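Local coordinates for BDI_3064 protein (PDB 5Z06), which hydrolyses linear beta-1,2-glucan and beta-1,2-glucooligosaccharides of four or more glucose units, releasing sophorose from the non-reducing end as an exo-acting enzyme, at residues P30-K34 against E55-A61; Q71-R76 against D592-Y597; N98-N104 against R161-D166; I105-Y109 against L139-L144. One frame throughout, in Å; residues are numbered along the deposited sequence.

Contact 1 of 4, residues P30-K34 against E55-A61; sequences PSWIK and ELTYVSA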
# COMPACT_ATOMS: atom_id res chain seq x y z
N PRO A 30 -39.98 -4.06 -13.67
CA PRO A 30 -39.61 -5.29 -14.38
C PRO A 30 -38.29 -5.27 -15.10
O PRO A 30 -37.99 -6.22 -15.81
CB PRO A 30 -40.75 -5.45 -15.41
CG PRO A 30 -41.17 -4.04 -15.65
CD PRO A 30 -41.18 -3.46 -14.27
N SER A 31 -37.52 -4.20 -14.97
CA SER A 31 -36.16 -4.19 -15.48
C SER A 31 -35.24 -4.99 -14.57
O SER A 31 -35.58 -5.33 -13.43
CB SER A 31 -35.65 -2.75 -15.65
OG SER A 31 -36.23 -2.17 -16.79
N TRP A 32 -34.06 -5.29 -15.09
CA TRP A 32 -33.11 -6.05 -14.36
C TRP A 32 -31.73 -5.69 -14.80
O TRP A 32 -31.51 -5.33 -15.95
CB TRP A 32 -33.38 -7.55 -14.53
CG TRP A 32 -32.43 -8.38 -13.75
CD1 TRP A 32 -32.26 -8.39 -12.38
CD2 TRP A 32 -31.46 -9.28 -14.27
NE1 TRP A 32 -31.26 -9.26 -12.03
CE2 TRP A 32 -30.75 -9.82 -13.17
CE3 TRP A 32 -31.13 -9.71 -15.56
CZ2 TRP A 32 -29.74 -10.76 -13.34
CZ3 TRP A 32 -30.11 -10.65 -15.72
CH2 TRP A 32 -29.45 -11.17 -14.61
N ILE A 33 -30.80 -5.71 -13.85
CA ILE A 33 -29.39 -5.73 -14.17
C ILE A 33 -28.69 -6.72 -13.25
O ILE A 33 -28.95 -6.78 -12.04
CB ILE A 33 -28.73 -4.33 -14.11
CG1 ILE A 33 -27.26 -4.44 -14.46
CG2 ILE A 33 -28.92 -3.66 -12.73
CD1 ILE A 33 -26.64 -3.13 -14.89
N LYS A 34 -27.80 -7.50 -13.85
CA LYS A 34 -27.12 -8.54 -13.14
C LYS A 34 -26.15 -7.88 -12.19
O LYS A 34 -25.42 -6.97 -12.59
CB LYS A 34 -26.37 -9.47 -14.10
CG LYS A 34 -25.80 -10.70 -13.43
CD LYS A 34 -25.02 -11.53 -14.43
CE LYS A 34 -24.16 -12.57 -13.77
NZ LYS A 34 -23.36 -13.34 -14.78
N GLU A 55 -19.20 -7.06 -16.55
CA GLU A 55 -20.33 -7.62 -17.23
C GLU A 55 -21.49 -6.70 -17.00
O GLU A 55 -21.83 -6.38 -15.87
CB GLU A 55 -20.68 -9.01 -16.71
CG GLU A 55 -21.64 -9.74 -17.63
CD GLU A 55 -22.33 -10.91 -16.98
OE1 GLU A 55 -21.79 -11.44 -15.99
OE2 GLU A 55 -23.43 -11.29 -17.45
N LEU A 56 -22.11 -6.28 -18.09
CA LEU A 56 -23.27 -5.45 -18.01
C LEU A 56 -24.42 -6.23 -18.65
O LEU A 56 -24.61 -6.17 -19.87
CB LEU A 56 -23.00 -4.10 -18.68
CG LEU A 56 -24.06 -3.05 -18.34
CD1 LEU A 56 -23.79 -2.46 -16.97
CD2 LEU A 56 -24.10 -1.95 -19.39
N THR A 57 -25.14 -6.99 -17.84
CA THR A 57 -26.25 -7.81 -18.32
C THR A 57 -27.50 -7.22 -17.75
O THR A 57 -27.64 -7.08 -16.53
CB THR A 57 -26.08 -9.29 -17.97
OG1 THR A 57 -25.01 -9.81 -18.76
CG2 THR A 57 -27.35 -10.11 -18.26
N TYR A 58 -28.40 -6.83 -18.65
CA TYR A 58 -29.58 -6.09 -18.26
C TYR A 58 -30.80 -6.41 -19.10
O TYR A 58 -30.69 -6.90 -20.21
CB TYR A 58 -29.30 -4.58 -18.34
CG TYR A 58 -28.92 -4.11 -19.72
CD1 TYR A 58 -27.58 -4.17 -20.15
CD2 TYR A 58 -29.89 -3.65 -20.62
CE1 TYR A 58 -27.22 -3.75 -21.42
CE2 TYR A 58 -29.54 -3.22 -21.91
CZ TYR A 58 -28.22 -3.29 -22.31
OH TYR A 58 -27.86 -2.89 -23.58
N VAL A 59 -31.95 -6.08 -18.52
CA VAL A 59 -33.23 -6.05 -19.18
C VAL A 59 -33.79 -4.65 -18.95
O VAL A 59 -34.04 -4.24 -17.82
CB VAL A 59 -34.19 -7.11 -18.62
CG1 VAL A 59 -35.54 -7.06 -19.33
CG2 VAL A 59 -33.58 -8.50 -18.76
N SER A 60 -33.98 -3.93 -20.04
CA SER A 60 -34.61 -2.63 -20.00
C SER A 60 -36.07 -2.89 -20.34
O SER A 60 -36.40 -3.10 -21.51
CB SER A 60 -33.95 -1.70 -21.02
OG SER A 60 -32.54 -1.70 -20.87
N ALA A 61 -36.93 -2.95 -19.33
CA ALA A 61 -38.34 -3.26 -19.52
C ALA A 61 -39.18 -2.00 -19.37
O ALA A 61 -38.89 -1.15 -18.51
CB ALA A 61 -38.80 -4.33 -18.54
O HOH W 1 -36.03 -0.07 -18.45
O HOH W 2 -24.35 -6.74 -15.19

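Contact 2 of 4, residues Q71-R76 against D592-Y597; sequences QYCPVR and DFAWNY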
# COMPACT_ATOMS: atom_id res chain seq x y z
N GLN A 71 -17.20 3.21 -10.73
CA GLN A 71 -16.65 4.26 -9.89
C GLN A 71 -15.13 4.33 -10.00
O GLN A 71 -14.43 3.30 -9.96
CB GLN A 71 -17.04 4.03 -8.46
CG GLN A 71 -18.53 4.10 -8.22
CD GLN A 71 -18.96 3.38 -6.95
OE1 GLN A 71 -18.15 2.77 -6.27
NE2 GLN A 71 -20.25 3.44 -6.65
N TYR A 72 -14.64 5.56 -10.14
CA TYR A 72 -13.21 5.80 -10.07
C TYR A 72 -12.75 5.37 -8.69
O TYR A 72 -13.39 5.73 -7.72
CB TYR A 72 -12.85 7.28 -10.28
CG TYR A 72 -11.39 7.55 -9.99
CD1 TYR A 72 -10.41 7.12 -10.88
CD2 TYR A 72 -10.99 8.20 -8.84
CE1 TYR A 72 -9.08 7.34 -10.63
CE2 TYR A 72 -9.65 8.43 -8.57
CZ TYR A 72 -8.70 8.00 -9.46
OH TYR A 72 -7.36 8.22 -9.18
N CYS A 73 -11.68 4.60 -8.64
CA CYS A 73 -11.12 4.06 -7.38
C CYS A 73 -10.01 4.99 -6.93
O CYS A 73 -8.97 5.01 -7.57
CB CYS A 73 -10.55 2.63 -7.62
SG CYS A 73 -9.49 1.99 -6.30
N PRO A 74 -10.25 5.83 -5.91
CA PRO A 74 -9.17 6.73 -5.49
C PRO A 74 -8.00 5.96 -4.93
O PRO A 74 -8.18 4.93 -4.27
CB PRO A 74 -9.81 7.59 -4.40
CG PRO A 74 -10.98 6.80 -3.95
CD PRO A 74 -11.50 6.15 -5.21
N VAL A 75 -6.81 6.41 -5.24
CA VAL A 75 -5.62 5.74 -4.78
C VAL A 75 -4.72 6.83 -4.23
O VAL A 75 -4.48 7.85 -4.91
CB VAL A 75 -4.93 4.99 -5.92
CG1 VAL A 75 -3.68 4.29 -5.41
CG2 VAL A 75 -5.87 3.98 -6.55
N ARG A 76 -4.23 6.60 -3.02
CA ARG A 76 -3.34 7.53 -2.34
C ARG A 76 -2.26 8.00 -3.31
O ARG A 76 -1.63 7.19 -4.01
CB ARG A 76 -2.71 6.84 -1.13
CG ARG A 76 -1.66 7.65 -0.39
CD ARG A 76 -1.06 6.82 0.73
NE ARG A 76 -2.06 6.57 1.74
CZ ARG A 76 -2.21 7.24 2.89
NH1 ARG A 76 -1.38 8.22 3.27
NH2 ARG A 76 -3.20 6.89 3.69
N ASP A 592 -5.09 1.95 4.08
CA ASP A 592 -6.15 2.46 3.21
C ASP A 592 -7.19 1.38 2.96
O ASP A 592 -6.88 0.21 2.85
CB ASP A 592 -5.58 3.02 1.90
CG ASP A 592 -4.89 4.36 2.09
OD1 ASP A 592 -4.98 4.93 3.21
OD2 ASP A 592 -4.25 4.84 1.13
N PHE A 593 -8.45 1.79 2.93
CA PHE A 593 -9.54 0.92 2.52
C PHE A 593 -10.11 1.54 1.24
O PHE A 593 -9.38 2.18 0.50
CB PHE A 593 -10.53 0.76 3.69
CG PHE A 593 -11.66 -0.22 3.46
CD1 PHE A 593 -11.48 -1.40 2.73
CD2 PHE A 593 -12.95 0.07 3.97
CE1 PHE A 593 -12.53 -2.28 2.53
CE2 PHE A 593 -14.01 -0.78 3.74
CZ PHE A 593 -13.79 -1.97 3.03
N ALA A 594 -11.40 1.39 0.99
CA ALA A 594 -11.99 1.63 -0.31
C ALA A 594 -11.99 3.11 -0.67
O ALA A 594 -11.72 3.46 -1.80
CB ALA A 594 -13.42 1.11 -0.29
N TRP A 595 -12.32 3.94 0.30
CA TRP A 595 -12.47 5.38 0.14
C TRP A 595 -11.65 6.24 1.08
O TRP A 595 -11.56 7.44 0.87
CB TRP A 595 -13.94 5.73 0.34
CG TRP A 595 -14.81 4.94 -0.57
CD1 TRP A 595 -15.58 3.88 -0.25
CD2 TRP A 595 -14.96 5.15 -1.97
NE1 TRP A 595 -16.23 3.41 -1.37
CE2 TRP A 595 -15.86 4.18 -2.44
CE3 TRP A 595 -14.42 6.08 -2.88
CZ2 TRP A 595 -16.23 4.08 -3.78
CZ3 TRP A 595 -14.79 5.99 -4.22
CH2 TRP A 595 -15.70 5.00 -4.65
N ASN A 596 -11.08 5.66 2.13
CA ASN A 596 -10.40 6.44 3.16
C ASN A 596 -9.41 5.59 3.90
O ASN A 596 -9.42 4.35 3.81
CB ASN A 596 -11.41 6.99 4.17
CG ASN A 596 -12.34 5.91 4.69
OD1 ASN A 596 -11.96 5.06 5.52
ND2 ASN A 596 -13.58 5.91 4.20
N TYR A 597 -8.57 6.27 4.67
CA TYR A 597 -7.68 5.63 5.59
C TYR A 597 -8.50 5.12 6.76
O TYR A 597 -9.50 5.73 7.15
CB TYR A 597 -6.64 6.61 6.06
CG TYR A 597 -5.72 6.11 7.15
CD1 TYR A 597 -4.65 5.25 6.84
CD2 TYR A 597 -5.91 6.50 8.47
CE1 TYR A 597 -3.78 4.82 7.84
CE2 TYR A 597 -5.06 6.06 9.47
CZ TYR A 597 -3.99 5.23 9.15
OH TYR A 597 -3.14 4.80 10.15
O HOH W 3 -5.30 4.46 -1.37

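Contact 3 of 4, residues N98-N104 against R161-D166; sequences NAAALPN and RPGTAD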
# COMPACT_ATOMS: atom_id res chain seq x y z
N ASN A 98 -30.28 -4.60 -31.43
CA ASN A 98 -30.63 -3.25 -31.79
C ASN A 98 -29.71 -2.30 -31.00
O ASN A 98 -29.76 -2.25 -29.77
CB ASN A 98 -32.11 -3.03 -31.47
CG ASN A 98 -32.52 -1.57 -31.52
OD1 ASN A 98 -31.87 -0.75 -32.18
ND2 ASN A 98 -33.62 -1.24 -30.83
N ALA A 99 -28.88 -1.56 -31.74
CA ALA A 99 -28.00 -0.52 -31.17
C ALA A 99 -28.71 0.45 -30.19
O ALA A 99 -28.11 0.88 -29.22
CB ALA A 99 -27.32 0.26 -32.29
N ALA A 100 -29.97 0.78 -30.44
CA ALA A 100 -30.73 1.65 -29.53
C ALA A 100 -31.00 1.06 -28.14
O ALA A 100 -31.34 1.79 -27.22
CB ALA A 100 -32.06 2.04 -30.18
N ALA A 101 -30.91 -0.27 -28.00
CA ALA A 101 -31.12 -0.95 -26.72
C ALA A 101 -29.88 -0.88 -25.83
O ALA A 101 -29.97 -1.11 -24.62
CB ALA A 101 -31.51 -2.40 -26.96
N LEU A 102 -28.73 -0.55 -26.44
CA LEU A 102 -27.50 -0.23 -25.72
C LEU A 102 -27.74 0.86 -24.70
O LEU A 102 -28.69 1.65 -24.85
CB LEU A 102 -26.39 0.23 -26.65
CG LEU A 102 -25.79 -0.78 -27.62
CD1 LEU A 102 -24.93 -0.02 -28.61
CD2 LEU A 102 -24.98 -1.82 -26.86
N PRO A 103 -26.87 0.93 -23.67
CA PRO A 103 -27.15 1.87 -22.59
C PRO A 103 -26.96 3.34 -22.97
O PRO A 103 -26.26 3.66 -23.92
CB PRO A 103 -26.16 1.45 -21.50
CG PRO A 103 -25.72 0.07 -21.87
CD PRO A 103 -25.72 0.07 -23.35
N ASN A 104 -27.63 4.20 -22.23
CA ASN A 104 -27.25 5.59 -22.17
C ASN A 104 -26.14 5.71 -21.13
O ASN A 104 -26.07 4.93 -20.18
CB ASN A 104 -28.43 6.49 -21.80
CG ASN A 104 -29.54 6.49 -22.85
OD1 ASN A 104 -29.31 6.15 -24.02
ND2 ASN A 104 -30.73 6.86 -22.44
N ARG A 161 -27.42 3.79 -17.99
CA ARG A 161 -28.86 3.74 -17.88
C ARG A 161 -29.42 3.02 -19.09
O ARG A 161 -28.71 2.86 -20.09
CB ARG A 161 -29.43 5.16 -17.79
CG ARG A 161 -29.63 5.67 -16.38
CD ARG A 161 -30.86 6.58 -16.25
NE ARG A 161 -31.04 7.00 -14.86
CZ ARG A 161 -31.45 6.21 -13.86
NH1 ARG A 161 -31.78 4.93 -14.06
NH2 ARG A 161 -31.54 6.72 -12.63
N PRO A 162 -30.69 2.60 -19.01
CA PRO A 162 -31.31 1.91 -20.14
C PRO A 162 -31.26 2.73 -21.43
O PRO A 162 -31.32 3.97 -21.40
CB PRO A 162 -32.77 1.74 -19.69
CG PRO A 162 -32.76 1.85 -18.22
CD PRO A 162 -31.68 2.85 -17.94
N GLY A 163 -31.13 2.03 -22.54
CA GLY A 163 -31.50 2.59 -23.82
C GLY A 163 -32.98 2.30 -23.98
O GLY A 163 -33.76 2.44 -23.03
N THR A 164 -33.35 1.88 -25.19
CA THR A 164 -34.71 1.48 -25.49
C THR A 164 -35.13 0.40 -24.52
O THR A 164 -34.47 -0.62 -24.40
CB THR A 164 -34.83 0.91 -26.92
OG1 THR A 164 -34.20 1.79 -27.85
CG2 THR A 164 -36.28 0.72 -27.31
N ALA A 165 -36.23 0.64 -23.82
CA ALA A 165 -36.86 -0.39 -23.01
C ALA A 165 -37.61 -1.40 -23.91
O ALA A 165 -38.84 -1.44 -23.93
CB ALA A 165 -37.79 0.24 -21.99
N ASP A 166 -36.85 -2.23 -24.61
CA ASP A 166 -37.42 -3.28 -25.47
C ASP A 166 -37.68 -4.61 -24.74
O ASP A 166 -38.10 -5.57 -25.35
CB ASP A 166 -36.49 -3.53 -26.66
CG ASP A 166 -35.13 -4.08 -26.25
OD1 ASP A 166 -34.94 -4.39 -25.05
OD2 ASP A 166 -34.25 -4.21 -27.11

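Contact 4 of 4, residues I105-Y109 against L139-L144; sequences IAIRY and LEDFGL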
# COMPACT_ATOMS: atom_id res chain seq x y z
N ILE A 105 -25.29 6.70 -21.34
CA ILE A 105 -24.07 6.83 -20.59
C ILE A 105 -23.87 8.28 -20.23
O ILE A 105 -24.12 9.16 -21.04
CB ILE A 105 -22.85 6.25 -21.34
CG1 ILE A 105 -21.57 6.49 -20.56
CG2 ILE A 105 -22.72 6.83 -22.74
CD1 ILE A 105 -20.44 5.58 -21.02
N ALA A 106 -23.40 8.49 -19.01
CA ALA A 106 -23.22 9.77 -18.40
C ALA A 106 -22.05 9.67 -17.44
O ALA A 106 -21.46 8.60 -17.26
CB ALA A 106 -24.47 10.19 -17.65
N ILE A 107 -21.69 10.80 -16.86
CA ILE A 107 -20.66 10.81 -15.84
C ILE A 107 -21.32 11.36 -14.60
O ILE A 107 -22.03 12.36 -14.67
CB ILE A 107 -19.42 11.60 -16.31
CG1 ILE A 107 -18.71 10.76 -17.38
CG2 ILE A 107 -18.48 11.88 -15.13
CD1 ILE A 107 -17.58 11.45 -18.13
N ARG A 108 -21.16 10.64 -13.49
CA ARG A 108 -21.65 11.09 -12.23
C ARG A 108 -20.56 11.90 -11.57
O ARG A 108 -19.42 11.43 -11.48
CB ARG A 108 -22.05 9.94 -11.31
CG ARG A 108 -22.70 10.44 -10.03
CD ARG A 108 -23.18 9.37 -9.06
NE ARG A 108 -22.13 8.43 -8.69
CZ ARG A 108 -21.09 8.67 -7.90
NH1 ARG A 108 -20.85 9.87 -7.37
NH2 ARG A 108 -20.23 7.69 -7.67
N TYR A 109 -20.93 13.10 -11.10
CA TYR A 109 -20.02 13.97 -10.38
C TYR A 109 -19.89 13.49 -8.95
O TYR A 109 -20.73 12.72 -8.47
CB TYR A 109 -20.49 15.43 -10.39
CG TYR A 109 -20.45 16.08 -11.76
CD1 TYR A 109 -19.23 16.42 -12.36
CD2 TYR A 109 -21.62 16.35 -12.48
CE1 TYR A 109 -19.18 17.02 -13.61
CE2 TYR A 109 -21.58 16.94 -13.72
CZ TYR A 109 -20.36 17.28 -14.27
OH TYR A 109 -20.32 17.85 -15.50
N LEU A 139 -15.40 14.18 -24.10
CA LEU A 139 -15.93 14.70 -22.85
C LEU A 139 -16.80 15.91 -23.09
O LEU A 139 -17.79 16.13 -22.40
CB LEU A 139 -14.77 15.00 -21.88
CG LEU A 139 -14.05 13.74 -21.38
CD1 LEU A 139 -12.91 14.13 -20.45
CD2 LEU A 139 -14.98 12.79 -20.64
N GLU A 140 -16.40 16.71 -24.07
CA GLU A 140 -17.24 17.73 -24.72
C GLU A 140 -18.73 17.33 -24.84
O GLU A 140 -19.62 18.07 -24.40
CB GLU A 140 -16.65 17.97 -26.11
CG GLU A 140 -16.88 19.33 -26.72
CD GLU A 140 -16.27 19.42 -28.11
OE1 GLU A 140 -15.53 18.48 -28.50
OE2 GLU A 140 -16.54 20.41 -28.81
N ASP A 141 -19.00 16.13 -25.37
CA ASP A 141 -20.38 15.62 -25.58
C ASP A 141 -21.17 15.47 -24.27
O ASP A 141 -22.40 15.61 -24.28
CB ASP A 141 -20.39 14.31 -26.36
CG ASP A 141 -19.75 14.42 -27.76
OD1 ASP A 141 -19.21 15.49 -28.11
OD2 ASP A 141 -19.80 13.44 -28.54
N PHE A 142 -20.48 15.21 -23.15
CA PHE A 142 -21.11 15.24 -21.80
C PHE A 142 -21.34 16.65 -21.29
O PHE A 142 -21.97 16.84 -20.24
CB PHE A 142 -20.29 14.45 -20.76
CG PHE A 142 -20.20 12.97 -21.05
CD1 PHE A 142 -21.32 12.15 -20.90
CD2 PHE A 142 -19.00 12.40 -21.45
CE1 PHE A 142 -21.23 10.79 -21.16
CE2 PHE A 142 -18.92 11.04 -21.72
CZ PHE A 142 -20.03 10.23 -21.57
N GLY A 143 -20.85 17.65 -22.03
CA GLY A 143 -20.98 19.04 -21.63
C GLY A 143 -19.97 19.34 -20.55
O GLY A 143 -20.22 20.19 -19.70
N LEU A 144 -18.83 18.64 -20.59
CA LEU A 144 -17.74 18.87 -19.66
C LEU A 144 -16.79 19.90 -20.24
O LEU A 144 -16.25 19.73 -21.36
CB LEU A 144 -16.95 17.58 -19.37
CG LEU A 144 -17.68 16.54 -18.52
CD1 LEU A 144 -17.04 15.18 -18.68
CD2 LEU A 144 -17.72 16.96 -17.07

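Contact 1 of 4, residues P30-K34 against E55-A61
Three backbone hydrogen bonds join 30-34 to 55-61 as antiparallel strands. Trp32 and Val59 form a hydrogen-bonded pair, with Trp32 N to Val59 O at 2.9 Å and Val59 N to Trp32 O at 2.7 Å; two residues along, Lys34 N donates to Thr57 O at 2.7 Å. Where the strand pairing gives out, a side chain replaces the backbone acceptor: Ala61 N donates to Ser31 OG at 2.7 Å. The short strand 32-33 thus edges strand 53-59, part of an antiparallel sheet in the N-terminal beta region that also contains strand 169-180. Apolar packing lies on both faces. Ile33 CD1 meets Leu56 CD1 at 3.6 Å on the face of Ile33 and Tyr58, while on the other Trp32 CB lies 4.2 Å from Val59 CB. Charge closes one end, where Lys34 NZ forms a salt bridge with Glu55 OE1 at 2.7 Å. Water 2 then ties the backbones together, donating to Lys34 O and Glu55 O and accepting from Thr57 N.

Contact 2 of 4, residues Q71-R76 against D592-Y597
Neither segment runs as regular strand through the contact, and no direct backbone hydrogen bond links them; the nearest CA atoms, of Pro74 and Trp595, are 6.7 Å apart. Residues 71-76 leave strand 65-71 of the N-terminal beta region, whereas 592-597 form the loop between the short strands 590-592 and 597-599 in the glycoamylase-like part, so the contact joins two regions far apart in sequence. Phe593 N donates to Asn596 O at 2.9 Å within that loop. The indole of Trp595 swings back from a CA-to-CB bond that points away, and its CZ3 packs on Pro74 CD at 3.4 Å; Gln71 OE1 sits at the indole edge, 3.4 Å from Trp595 CZ2, and Gln71 NE2 hydrogen-bonds Glu69. At the other end Arg76 forms a bidentate salt bridge with Asp592, NE to OD2 at 2.9 Å and NH2 to OD1 at 2.7 Å, while its NH1 pairs with Glu312. Water 3 accepts from Arg76 N at 2.9 Å and donates to Asp592 OD2 at 2.7 Å.

Contact 3 of 4, residues N98-N104 against R161-D166
Asn98, in the t rotamer, folds its carboxamide back so that OD1 accepts from Ala100 N at 3.0 Å, an Asx turn leading into the 3-10 segment 99-101. Ala100 O then receives Thr164 N at 2.9 Å, almost linearly; the m rotamer of Thr164 brings OG1 to the same oxygen, at 2.9 Å but as a weak bond. Asn104 and Arg161 form an antiparallel hydrogen-bonded pair, Asn104 N to Arg161 O at 2.7 Å and Arg161 N to Asn104 O at 2.8 Å, where strands 104-109 and 155-161 of the five-stranded antiparallel sheet meet at their ends. Arg161, whose chi1 and chi2 lie between wells, carries its guanidinium away from Asn104 to a salt bridge with Asp65. The m rotamer of Asn104 lets OD1 reach Asn119. Between these ends Gly163 fits tightly: its CA lies 3.1 Å from Leu102 O, and a CB would clash with the carbonyl oxygens of Leu102 and Ala100. Asp166, in the p rotamer, places OD2 3.3 Å from Ala101 CB and hydrogen-bonds Tyr170 through it.

Contact 4 of 4, residues I105-Y109 against L139-L144
Phe142, Ile107 and Leu144 dominate this apolar contact, which has no hydrogen bond across the segments. The CA-to-CB bond of Phe142 points toward segment 105-109, and Ile107 lies over the ring face: CD1 of Ile107 lies 4.1 Å from the centroid of the Phe142 ring and 25° off the ring normal, a CH-pi contact. The ring edge approaches the backbone, with Phe142 CE1 3.3 Å from Ile105 O. Ile107 CD1 meets three side chains of the turn, since it also lies 3.8 Å from Leu144 CD1 and 3.9 Å from Leu139 CD2. Leu144 in turn packs its CD2 against the Tyr109 ring, 3.8 Å from CE1. The turn is held by its own backbone bonds, among them Gly143 N to Glu140 O at 2.7 Å. Strand 104-109 lies between 155-161 and 118-119 in an antiparallel sheet; residues 139-144 follow strand 132-138 of the other sheet, and Phe142 also touches Leu87 and Ile137, so the contact fills space between the two sheets.

Contacts 1, 3 and 4 lie in the N-terminal beta region, and contact 2 joins that region to the glycoamylase-like part. Along the chain contact 1 closes first; contact 4 is nested within the loop closed by contact 3, and both lie within the 515-residue interval spanned by contact 2. Centres of contacts 1 and 3 are about 10 Å apart, and they touch through Tyr58 OH, which probably hydrogen-bonds Ala101 O at 3.0 Å. Contacts 3 and 4 adjoin at Asn104 and Ile105, sharing strand 104-109, their centres about 18 Å apart. Contact 2, about 22 Å from contact 4 between centres, meets it where Gln71 CG packs 4.0 Å from Arg108 NH2, so the five-stranded sheet links the beta region's distal end to the domain junction.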